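Local coordinates for protein TSSL (Francisella novicida, PDB 4ACK) that probably forms part of the membrane-associated core of a type VI secretion system, as a DotU-family protein linked to virulence, at residues Leu65-Asp70 with Leu88-Tyr93; Phe4-Ile9 with Glu47-Lys52; Tyr102-Thr107 with Asn130-Lys135. All coordinates share one frame; numbering follows the deposited sequence.

Contact 1 (Leu65-Asp70 with Leu88-Tyr93); sequences LLAYVD and LLQLEY
A carboxylate receives the first backbone N-H groups of a short helix here: Asp70, on helix 55-79 of this all-helical DotU domain, accepts from Leu89 and Gln90 at the start of helix 89-94, whose N-cap position is held by Leu88. The two short segments run roughly antiparallel, at 142°. The bond from CA to CB of Asp70 points toward the partner, and CB has Gln90 NE2 and Leu88 CD2 as its nearest neighbours there. CG lies anti to the carbonyl carbon, and both oxygens meet the helix start. OD1 takes the backbone N-H of Leu89 on its syn lone pair, Leu89 N to Asp70 OD1 2.9 Å, and also accepts from Trp86 NE1. OD2 is gripped twice. Its syn lone pair receives Gln90 N at 2.9 Å, almost straight at 165°, while its anti lone pair receives Gln90 NE2, also 2.9 Å from OD2. Carboxylate and amide planes lie within 12° of each other. The negative charge faces the helix N-terminus, which would probably stabilise the ionised form. Gln90 CG takes the crowded position between N and the carbonyl carbon, and the extended remainder brings NE2 to Asp70; its OE1 binds Gly99 N. Beside this polar cluster Val69 CG1 rests on Leu89 CD1, and Leu66 crosses Tyr93 at about a right angle, Leu66 CD1 lying 3.6 Å from Tyr93 CB.

Contact 2 (Phe4-Ile9 with Glu47-Lys52); sequences FKEIEI and EELLEK
Glu6 and Lys52 meet tip to tip where helix 4-20 packs on helix 30-52, a roughly antiparallel helix pair at a partly buried edge of the domain, the axes of the short segments 10.2 Å apart. Both chains are bent. Glu6 sets its CG anti to the carbonyl carbon and then bends at chi2 (96°), which places OE2 by Lys52 NZ and CG on Leu49. Lys52 also starts with CG anti to the carbonyl carbon, runs extended through chi2, and bends at chi3 (-102°), which carries NZ to Glu6. Lys52 NZ meets OE2 of Glu6 at 2.7 Å on the syn lone pair, a charged hydrogen bond. A water joins the other oxygen to the same amine, donating to Glu6 OE1 and accepting from Lys52 NZ. Asp3, just ahead of helix 4-20, forms a second salt bridge to this NZ.

The aliphatic parts are used as well. Glu6 CG packs on the CD2 methyl of Leu49, 3.6 Å away, and the Leu49 side chain also touches Cys58, Ile61 and Val62 of helix 55-79. Glu48 starts with CG anti to its backbone N, then bends at chi2; its CG comes against Glu6 OE2, and its carboxylate stands 77° from that of Glu6. Lys5 crosses Glu48 at about a right angle, with Lys5 CD 3.2 Å from Glu48 OE2, while its NZ makes a long salt bridge to the same oxygen. With Glu6 OE2 and Glu48 OE2 4.6 Å apart, the two lysines probably offset the repulsion between the acids and help keep both ionised.

Contact 3 (Tyr102-Thr107 with Asn130-Lys135); sequences YVFEIT and NDFYGK
The rings of Phe104 and Phe132 reach toward each other tip to tip, with planes 31° apart and centroids separated by 5.9 Å, an oblique aromatic pair in the hydrophobic core. Phe132 carries the backbone N of Gly134 over the centre of one face, 3.7 Å above the plane. Phe104 has CA of Gly134 at its edge, near the ring plane, while the carbonyl O of Tyr133 approaches CE2 obliquely. Phe104 CE2 and Phe132 CE2 are 3.7 Å apart. Phe132 gets there with CG anti to its backbone N (chi1 -175°), whereas Phe104 has CG anti to the carbonyl carbon. Val103 fits against the end of the Phe132 ring with both methyls: Val103 CG1 lies 3.6 Å from Phe132 CE2, and CG2 meets CZ. Lys135, bent at chi3, crosses Phe104 obliquely, its CD nearest Phe104 CD2 (4.2 Å). Gly134 has positive phi (49°), and its CA lies 4.2 Å from Phe104 CE2.

The loop of 130-135 begins at the end of helix 118-129, where Asp131 is the C-prime residue of a Schellman motif. Glu71 of helix 55-79 pins it by accepting from the backbone N of Tyr133 and of Gly134. On helix 99-112, Val103 also packs on Ala67 of helix 55-79 and Ile127 of helix 118-129, while Phe104 extends to Phe145 and Tyr148 of helix 143-153.

In the fold
Helix 55-79 ties the three sites together. Segment 65-70 is part of it: Leu66, Val69 and Asp70 pack on 88-93, while Ala67 and Tyr68 touch contact 3, whose centre is 12 Å from that of contact 1. Ala67 CB meets Val103 CG2 at 3.7 Å, and Tyr68 CA lies 3.7 Å from Phe132 CD1. Contact 2 reaches the helix through the Leu49 side chain; its nearest atoms are about 5 Å from those of contact 1, the centres 18 Å apart. Contact 3 lies 21 Å from contact 2 between centres, across the chain's centre. Contacts 1 and 3 are buried, contact 2 partly so. A bound 1,2-ethanediol, probably from crystallisation, sits about 4 Å from the Lys135 side chain.

Contact 1 (Leu65-Asp70 with Leu88-Tyr93)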
loop_
_atom_site.group_PDB
_atom_site.type_symbol
_atom_site.label_atom_id
_atom_site.label_comp_id
_atom_site.label_asym_id
_atom_site.label_seq_id
_atom_site.Cartn_x
_atom_site.Cartn_y
_atom_site.Cartn_z
ATOM N N LEU A 65 0.578 1.836 0.443
ATOM C CA LEU A 65 0.664 0.626 1.236
ATOM C C LEU A 65 -0.652 0.400 1.883
ATOM O O LEU A 65 -1.126 -0.731 1.922
ATOM C CB LEU A 65 1.792 0.721 2.297
ATOM C CG LEU A 65 1.859 -0.440 3.274
ATOM C CD1 LEU A 65 2.253 -1.661 2.423
ATOM C CD2 LEU A 65 2.924 -0.102 4.353
ATOM N N LEU A 66 -1.275 1.447 2.396
ATOM C CA LEU A 66 -2.632 1.317 2.945
ATOM C C LEU A 66 -3.697 0.882 1.936
ATOM O O LEU A 66 -4.654 0.135 2.288
ATOM C CB LEU A 66 -3.124 2.629 3.515
ATOM C CG LEU A 66 -2.237 3.336 4.538
ATOM C CD1 LEU A 66 -2.953 4.571 5.087
ATOM C CD2 LEU A 66 -1.803 2.424 5.663
ATOM N N ALA A 67 -3.611 1.437 0.732
ATOM C CA ALA A 67 -4.503 1.073 -0.348
ATOM C C ALA A 67 -4.300 -0.399 -0.760
ATOM O O ALA A 67 -5.270 -1.094 -1.101
ATOM C CB ALA A 67 -4.253 1.968 -1.545
ATOM N N TYR A 68 -3.047 -0.862 -0.773
ATOM C CA TYR A 68 -2.774 -2.242 -1.028
ATOM C C TYR A 68 -3.447 -3.152 0.070
ATOM O O TYR A 68 -4.146 -4.139 -0.259
ATOM C CB TYR A 68 -1.278 -2.472 -1.142
ATOM C CG TYR A 68 -0.868 -3.931 -0.963
ATOM C CD1 TYR A 68 -0.630 -4.480 0.337
ATOM C CD2 TYR A 68 -0.843 -4.789 -2.049
ATOM C CE1 TYR A 68 -0.318 -5.866 0.513
ATOM C CE2 TYR A 68 -0.530 -6.154 -1.914
ATOM C CZ TYR A 68 -0.250 -6.690 -0.637
ATOM O OH TYR A 68 0.081 -8.024 -0.576
ATOM N N VAL A 69 -3.250 -2.809 1.354
ATOM C CA VAL A 69 -3.828 -3.580 2.446
ATOM C C VAL A 69 -5.370 -3.569 2.345
ATOM O O VAL A 69 -6.014 -4.632 2.385
ATOM C CB VAL A 69 -3.436 -3.053 3.822
ATOM C CG1 VAL A 69 -4.193 -3.838 4.885
ATOM C CG2 VAL A 69 -1.906 -3.189 4.057
ATOM N N ASP A 70 -5.947 -2.371 2.232
ATOM C CA ASP A 70 -7.370 -2.241 2.028
ATOM C C ASP A 70 -7.878 -3.111 0.875
ATOM O O ASP A 70 -8.908 -3.765 1.032
ATOM C CB ASP A 70 -7.764 -0.803 1.781
ATOM C CG ASP A 70 -7.729 0.028 3.027
ATOM O OD1 ASP A 70 -7.679 -0.529 4.170
ATOM O OD2 ASP A 70 -7.740 1.270 2.865
ATOM N N LEU A 88 -11.711 1.001 6.143
ATOM C CA LEU A 88 -10.583 1.343 5.302
ATOM C C LEU A 88 -9.461 2.125 6.058
ATOM O O LEU A 88 -9.668 3.175 6.658
ATOM C CB LEU A 88 -11.064 2.115 4.050
ATOM C CG LEU A 88 -12.027 1.466 3.033
ATOM C CD1 LEU A 88 -12.229 2.357 1.764
ATOM C CD2 LEU A 88 -11.586 0.088 2.596
ATOM N N LEU A 89 -8.261 1.587 6.011
ATOM C CA LEU A 89 -7.094 2.293 6.540
ATOM C C LEU A 89 -6.798 3.579 5.754
ATOM O O LEU A 89 -6.448 4.626 6.318
ATOM C CB LEU A 89 -5.910 1.364 6.437
ATOM C CG LEU A 89 -6.006 0.201 7.429
ATOM C CD1 LEU A 89 -4.841 -0.721 7.235
ATOM C CD2 LEU A 89 -6.001 0.764 8.822
ATOM N N GLN A 90 -6.962 3.513 4.444
ATOM C CA GLN A 90 -6.584 4.659 3.627
ATOM C C GLN A 90 -7.483 5.857 4.027
ATOM O O GLN A 90 -7.070 7.031 3.948
ATOM C CB GLN A 90 -6.661 4.316 2.125
ATOM C CG GLN A 90 -8.079 4.321 1.579
ATOM C CD GLN A 90 -8.140 3.700 0.231
ATOM O OE1 GLN A 90 -8.378 4.393 -0.760
ATOM N NE2 GLN A 90 -7.873 2.379 0.160
ATOM N N LEU A 91 -8.703 5.536 4.467
ATOM C CA LEU A 91 -9.658 6.554 4.900
ATOM C C LEU A 91 -9.343 7.114 6.315
ATOM O O LEU A 91 -9.405 8.322 6.540
ATOM C CB LEU A 91 -11.086 5.993 4.861
ATOM C CG LEU A 91 -12.266 6.950 5.055
ATOM C CD1 LEU A 91 -12.231 8.193 4.148
ATOM C CD2 LEU A 91 -13.587 6.180 4.824
ATOM N N GLU A 92 -9.039 6.224 7.268
ATOM C CA GLU A 92 -8.662 6.631 8.629
ATOM C C GLU A 92 -7.438 7.583 8.608
ATOM O O GLU A 92 -7.396 8.570 9.327
ATOM C CB GLU A 92 -8.327 5.379 9.428
ATOM C CG GLU A 92 -8.369 5.546 10.913
ATOM C CD GLU A 92 -7.762 4.357 11.641
ATOM O OE1 GLU A 92 -8.173 3.202 11.359
ATOM O OE2 GLU A 92 -6.872 4.590 12.508
ATOM N N TYR A 93 -6.464 7.287 7.759
ATOM C CA TYR A 93 -5.177 7.969 7.775
ATOM C C TYR A 93 -5.031 9.173 6.856
ATOM O O TYR A 93 -4.227 10.064 7.153
ATOM C CB TYR A 93 -4.085 6.974 7.449
ATOM C CG TYR A 93 -3.777 6.130 8.631
ATOM C CD1 TYR A 93 -3.000 6.631 9.685
ATOM C CD2 TYR A 93 -4.297 4.849 8.741
ATOM C CE1 TYR A 93 -2.731 5.853 10.799
ATOM C CE2 TYR A 93 -4.022 4.066 9.850
ATOM C CZ TYR A 93 -3.253 4.575 10.872
ATOM O OH TYR A 93 -2.987 3.788 11.964
HETATM O O HOH W 1 -7.370 0.107 -2.318
#

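Contact 2 (Phe4-Ile9 with Glu47-Lys52)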
loop_
_atom_site.group_PDB
_atom_site.type_symbol
_atom_site.label_atom_id
_atom_site.label_comp_id
_atom_site.label_asym_id
_atom_site.label_seq_id
_atom_site.Cartn_x
_atom_site.Cartn_y
_atom_site.Cartn_z
ATOM N N PHE A 4 16.343 1.832 5.612
ATOM C CA PHE A 4 16.225 0.368 5.729
ATOM C C PHE A 4 15.147 0.038 6.748
ATOM O O PHE A 4 14.323 -0.842 6.565
ATOM C CB PHE A 4 17.602 -0.277 6.067
ATOM C CG PHE A 4 17.567 -1.787 6.286
ATOM C CD1 PHE A 4 17.307 -2.315 7.555
ATOM C CD2 PHE A 4 17.832 -2.671 5.245
ATOM C CE1 PHE A 4 17.281 -3.706 7.788
ATOM C CE2 PHE A 4 17.803 -4.091 5.474
ATOM C CZ PHE A 4 17.525 -4.590 6.747
ATOM N N LYS A 5 15.093 0.806 7.802
ATOM C CA LYS A 5 14.166 0.507 8.845
ATOM C C LYS A 5 12.694 0.685 8.350
ATOM O O LYS A 5 11.780 -0.043 8.766
ATOM C CB LYS A 5 14.515 1.450 9.972
ATOM C CG LYS A 5 13.616 1.522 11.130
ATOM C CD LYS A 5 14.212 2.639 12.011
ATOM C CE LYS A 5 14.218 2.238 13.480
ATOM N NZ LYS A 5 15.135 3.123 14.284
ATOM N N GLU A 6 12.486 1.668 7.471
ATOM C CA GLU A 6 11.170 1.908 6.923
ATOM C C GLU A 6 10.787 0.760 6.016
ATOM O O GLU A 6 9.667 0.211 6.117
ATOM C CB GLU A 6 11.132 3.261 6.207
ATOM C CG GLU A 6 11.226 4.411 7.205
ATOM C CD GLU A 6 12.670 4.964 7.400
ATOM O OE1 GLU A 6 13.680 4.219 7.400
ATOM O OE2 GLU A 6 12.791 6.192 7.538
ATOM N N ILE A 7 11.700 0.394 5.124
ATOM C CA ILE A 7 11.447 -0.703 4.236
ATOM C C ILE A 7 10.977 -1.942 5.027
ATOM O O ILE A 7 9.929 -2.541 4.710
ATOM C CB ILE A 7 12.629 -1.029 3.320
ATOM C CG1 ILE A 7 12.840 0.052 2.266
ATOM C CG2 ILE A 7 12.381 -2.326 2.591
ATOM C CD1 ILE A 7 11.638 0.149 1.245
ATOM N N GLU A 8 11.701 -2.292 6.096
ATOM C CA GLU A 8 11.349 -3.464 6.900
ATOM C C GLU A 8 9.945 -3.322 7.417
ATOM O O GLU A 8 9.190 -4.266 7.452
ATOM C CB GLU A 8 12.318 -3.651 8.110
ATOM C CG GLU A 8 13.657 -4.379 7.797
ATOM C CD GLU A 8 14.477 -4.715 9.104
ATOM O OE1 GLU A 8 14.365 -3.972 10.120
ATOM O OE2 GLU A 8 15.225 -5.731 9.095
ATOM N N ILE A 9 9.593 -2.162 7.908
ATOM C CA ILE A 9 8.227 -2.024 8.322
ATOM C C ILE A 9 7.209 -2.305 7.148
ATOM O O ILE A 9 6.195 -2.959 7.356
ATOM C CB ILE A 9 8.014 -0.684 8.912
ATOM C CG1 ILE A 9 8.864 -0.548 10.190
ATOM C CG2 ILE A 9 6.531 -0.470 9.179
ATOM C CD1 ILE A 9 8.676 0.820 10.903
ATOM N N GLU A 47 6.040 8.254 11.739
ATOM C CA GLU A 47 6.995 8.940 12.598
ATOM C C GLU A 47 8.427 8.887 12.017
ATOM O O GLU A 47 9.118 9.894 11.937
ATOM C CB GLU A 47 6.921 8.361 14.031
ATOM C CG GLU A 47 8.236 8.519 14.809
ATOM C CD GLU A 47 8.152 8.043 16.242
ATOM O OE1 GLU A 47 7.619 8.811 17.091
ATOM O OE2 GLU A 47 8.615 6.907 16.513
ATOM N N GLU A 48 8.855 7.735 11.556
ATOM C CA GLU A 48 10.222 7.614 11.051
ATOM C C GLU A 48 10.404 8.376 9.742
ATOM O O GLU A 48 11.372 9.152 9.589
ATOM C CB GLU A 48 10.599 6.147 10.902
ATOM C CG GLU A 48 12.025 5.867 10.739
ATOM C CD GLU A 48 12.848 5.960 12.090
ATOM O OE1 GLU A 48 12.258 6.137 13.200
ATOM O OE2 GLU A 48 14.084 5.840 11.977
ATOM N N LEU A 49 9.463 8.220 8.801
ATOM C CA LEU A 49 9.610 8.975 7.511
ATOM C C LEU A 49 9.549 10.468 7.717
ATOM O O LEU A 49 10.253 11.182 7.064
ATOM C CB LEU A 49 8.532 8.620 6.497
ATOM C CG LEU A 49 8.652 7.186 6.024
ATOM C CD1 LEU A 49 7.306 6.895 5.252
ATOM C CD2 LEU A 49 9.893 7.036 5.182
ATOM N N LEU A 50 8.699 10.935 8.627
ATOM C CA LEU A 50 8.504 12.367 8.763
ATOM C C LEU A 50 9.718 13.067 9.459
ATOM O O LEU A 50 9.733 14.305 9.577
ATOM C CB LEU A 50 7.199 12.691 9.520
ATOM C CG LEU A 50 5.867 12.464 8.764
ATOM C CD1 LEU A 50 4.628 12.364 9.728
ATOM C CD2 LEU A 50 5.656 13.500 7.658
ATOM N N GLU A 51 10.717 12.271 9.896
ATOM C CA GLU A 51 11.922 12.863 10.473
ATOM C C GLU A 51 12.736 13.390 9.295
ATOM O O GLU A 51 13.395 14.414 9.417
ATOM C CB GLU A 51 12.647 11.864 11.394
ATOM C CG GLU A 51 14.003 12.288 12.101
ATOM C CD GLU A 51 14.221 13.812 12.426
ATOM O OE1 GLU A 51 13.493 14.382 13.281
ATOM O OE2 GLU A 51 15.186 14.416 11.867
ATOM N N LYS A 52 12.589 12.763 8.129
ATOM C CA LYS A 52 13.393 13.089 6.963
ATOM C C LYS A 52 12.665 13.775 5.808
ATOM O O LYS A 52 13.278 14.513 5.049
ATOM C CB LYS A 52 14.030 11.800 6.373
ATOM C CG LYS A 52 15.013 11.102 7.304
ATOM C CD LYS A 52 15.395 9.712 6.725
ATOM C CE LYS A 52 14.650 8.622 7.446
ATOM N NZ LYS A 52 15.224 7.296 7.138
HETATM O O HOH W 2 15.628 4.850 8.879
#

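Contact 3 (Tyr102-Thr107 with Asn130-Lys135)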
loop_
_atom_site.group_PDB
_atom_site.type_symbol
_atom_site.label_atom_id
_atom_site.label_comp_id
_atom_site.label_asym_id
_atom_site.label_seq_id
_atom_site.Cartn_x
_atom_site.Cartn_y
_atom_site.Cartn_z
ATOM N N TYR A 102 -5.957 6.723 -6.934
ATOM C CA TYR A 102 -4.999 7.694 -6.429
ATOM C C TYR A 102 -3.545 7.125 -6.387
ATOM O O TYR A 102 -2.547 7.830 -6.651
ATOM C CB TYR A 102 -5.475 8.265 -5.075
ATOM C CG TYR A 102 -4.610 9.424 -4.609
ATOM C CD1 TYR A 102 -4.310 10.485 -5.458
ATOM C CD2 TYR A 102 -4.028 9.419 -3.324
ATOM C CE1 TYR A 102 -3.477 11.561 -4.997
ATOM C CE2 TYR A 102 -3.220 10.439 -2.878
ATOM C CZ TYR A 102 -2.943 11.510 -3.716
ATOM O OH TYR A 102 -2.146 12.536 -3.239
ATOM N N VAL A 103 -3.410 5.827 -6.145
ATOM C CA VAL A 103 -2.048 5.204 -6.245
ATOM C C VAL A 103 -1.437 5.458 -7.609
ATOM O O VAL A 103 -0.224 5.682 -7.727
ATOM C CB VAL A 103 -2.115 3.687 -5.951
ATOM C CG1 VAL A 103 -0.863 2.922 -6.450
ATOM C CG2 VAL A 103 -2.483 3.432 -4.504
ATOM N N PHE A 104 -2.228 5.373 -8.680
ATOM C CA PHE A 104 -1.618 5.600 -10.006
ATOM C C PHE A 104 -1.431 7.072 -10.301
ATOM O O PHE A 104 -0.498 7.464 -11.029
ATOM C CB PHE A 104 -2.355 4.850 -11.135
ATOM C CG PHE A 104 -2.345 3.365 -10.918
ATOM C CD1 PHE A 104 -1.232 2.615 -11.257
ATOM C CD2 PHE A 104 -3.439 2.736 -10.302
ATOM C CE1 PHE A 104 -1.186 1.226 -11.018
ATOM C CE2 PHE A 104 -3.429 1.385 -10.076
ATOM C CZ PHE A 104 -2.287 0.610 -10.442
ATOM N N GLU A 105 -2.213 7.893 -9.624
ATOM C CA GLU A 105 -1.891 9.316 -9.607
ATOM C C GLU A 105 -0.553 9.601 -8.903
ATOM O O GLU A 105 0.288 10.323 -9.438
ATOM C CB GLU A 105 -2.970 10.156 -8.941
ATOM C CG GLU A 105 -2.734 11.644 -9.273
ATOM C CD GLU A 105 -3.767 12.542 -8.601
ATOM O OE1 GLU A 105 -4.920 12.122 -8.517
ATOM O OE2 GLU A 105 -3.422 13.644 -8.146
ATOM N N ILE A 106 -0.349 9.041 -7.709
ATOM C CA ILE A 106 0.997 9.079 -7.063
ATOM C C ILE A 106 2.102 8.602 -7.988
ATOM O O ILE A 106 3.168 9.279 -8.134
ATOM C CB ILE A 106 0.998 8.250 -5.779
ATOM C CG1 ILE A 106 0.101 8.998 -4.795
ATOM C CG2 ILE A 106 2.480 8.001 -5.256
ATOM C CD1 ILE A 106 -0.262 8.214 -3.503
ATOM N N THR A 107 1.854 7.475 -8.643
ATOM C CA THR A 107 2.846 6.868 -9.501
ATOM C C THR A 107 3.184 7.807 -10.685
ATOM O O THR A 107 4.366 7.987 -10.990
ATOM C CB THR A 107 2.386 5.493 -9.993
ATOM O OG1 THR A 107 2.073 4.651 -8.835
ATOM C CG2 THR A 107 3.447 4.824 -10.877
ATOM N N ASN A 130 3.379 -7.539 -5.413
ATOM C CA ASN A 130 2.304 -8.224 -4.670
ATOM C C ASN A 130 0.838 -8.092 -5.191
ATOM O O ASN A 130 -0.119 -8.229 -4.413
ATOM C CB ASN A 130 2.434 -7.893 -3.192
ATOM C CG ASN A 130 3.686 -8.565 -2.599
ATOM O OD1 ASN A 130 3.603 -9.722 -2.186
ATOM N ND2 ASN A 130 4.865 -7.914 -2.724
ATOM N N ASP A 131 0.693 -7.850 -6.499
ATOM C CA ASP A 131 -0.601 -7.899 -7.215
ATOM C C ASP A 131 -1.604 -6.842 -6.801
ATOM O O ASP A 131 -2.816 -7.121 -6.766
ATOM C CB ASP A 131 -1.206 -9.305 -7.157
ATOM C CG ASP A 131 -0.271 -10.322 -7.779
ATOM O OD1 ASP A 131 0.483 -9.950 -8.689
ATOM O OD2 ASP A 131 -0.248 -11.469 -7.346
ATOM N N PHE A 132 -1.109 -5.650 -6.450
ATOM C CA PHE A 132 -1.982 -4.488 -6.444
ATOM C C PHE A 132 -2.475 -4.211 -7.881
ATOM O O PHE A 132 -1.682 -4.107 -8.826
ATOM C CB PHE A 132 -1.298 -3.242 -5.881
ATOM C CG PHE A 132 -2.223 -2.061 -5.746
ATOM C CD1 PHE A 132 -3.184 -2.006 -4.726
ATOM C CD2 PHE A 132 -2.171 -1.028 -6.673
ATOM C CE1 PHE A 132 -4.036 -0.898 -4.590
ATOM C CE2 PHE A 132 -3.042 0.066 -6.593
ATOM C CZ PHE A 132 -3.954 0.153 -5.526
ATOM N N TYR A 133 -3.783 -4.105 -8.006
ATOM C CA TYR A 133 -4.468 -3.884 -9.303
ATOM C C TYR A 133 -5.159 -2.511 -9.363
ATOM O O TYR A 133 -5.179 -1.872 -10.409
ATOM C CB TYR A 133 -5.526 -4.962 -9.551
ATOM C CG TYR A 133 -4.957 -6.349 -9.628
ATOM C CD1 TYR A 133 -3.730 -6.592 -10.252
ATOM C CD2 TYR A 133 -5.625 -7.421 -9.061
ATOM C CE1 TYR A 133 -3.203 -7.893 -10.318
ATOM C CE2 TYR A 133 -5.098 -8.723 -9.145
ATOM C CZ TYR A 133 -3.894 -8.934 -9.776
ATOM O OH TYR A 133 -3.363 -10.201 -9.831
ATOM N N GLY A 134 -5.686 -2.083 -8.232
ATOM C CA GLY A 134 -6.432 -0.859 -8.107
ATOM C C GLY A 134 -7.476 -0.801 -9.198
ATOM O O GLY A 134 -8.235 -1.751 -9.359
ATOM N N LYS A 135 -7.464 0.270 -9.987
ATOM C CA LYS A 135 -8.558 0.569 -10.974
ATOM C C LYS A 135 -8.485 -0.438 -12.083
ATOM O O LYS A 135 -9.413 -0.599 -12.887
ATOM C CB LYS A 135 -8.427 2.018 -11.511
ATOM C CG LYS A 135 -7.145 2.240 -12.318
ATOM C CD LYS A 135 -6.886 3.743 -12.391
ATOM C CE LYS A 135 -6.440 4.171 -13.771
ATOM N NZ LYS A 135 -5.749 5.552 -13.751
#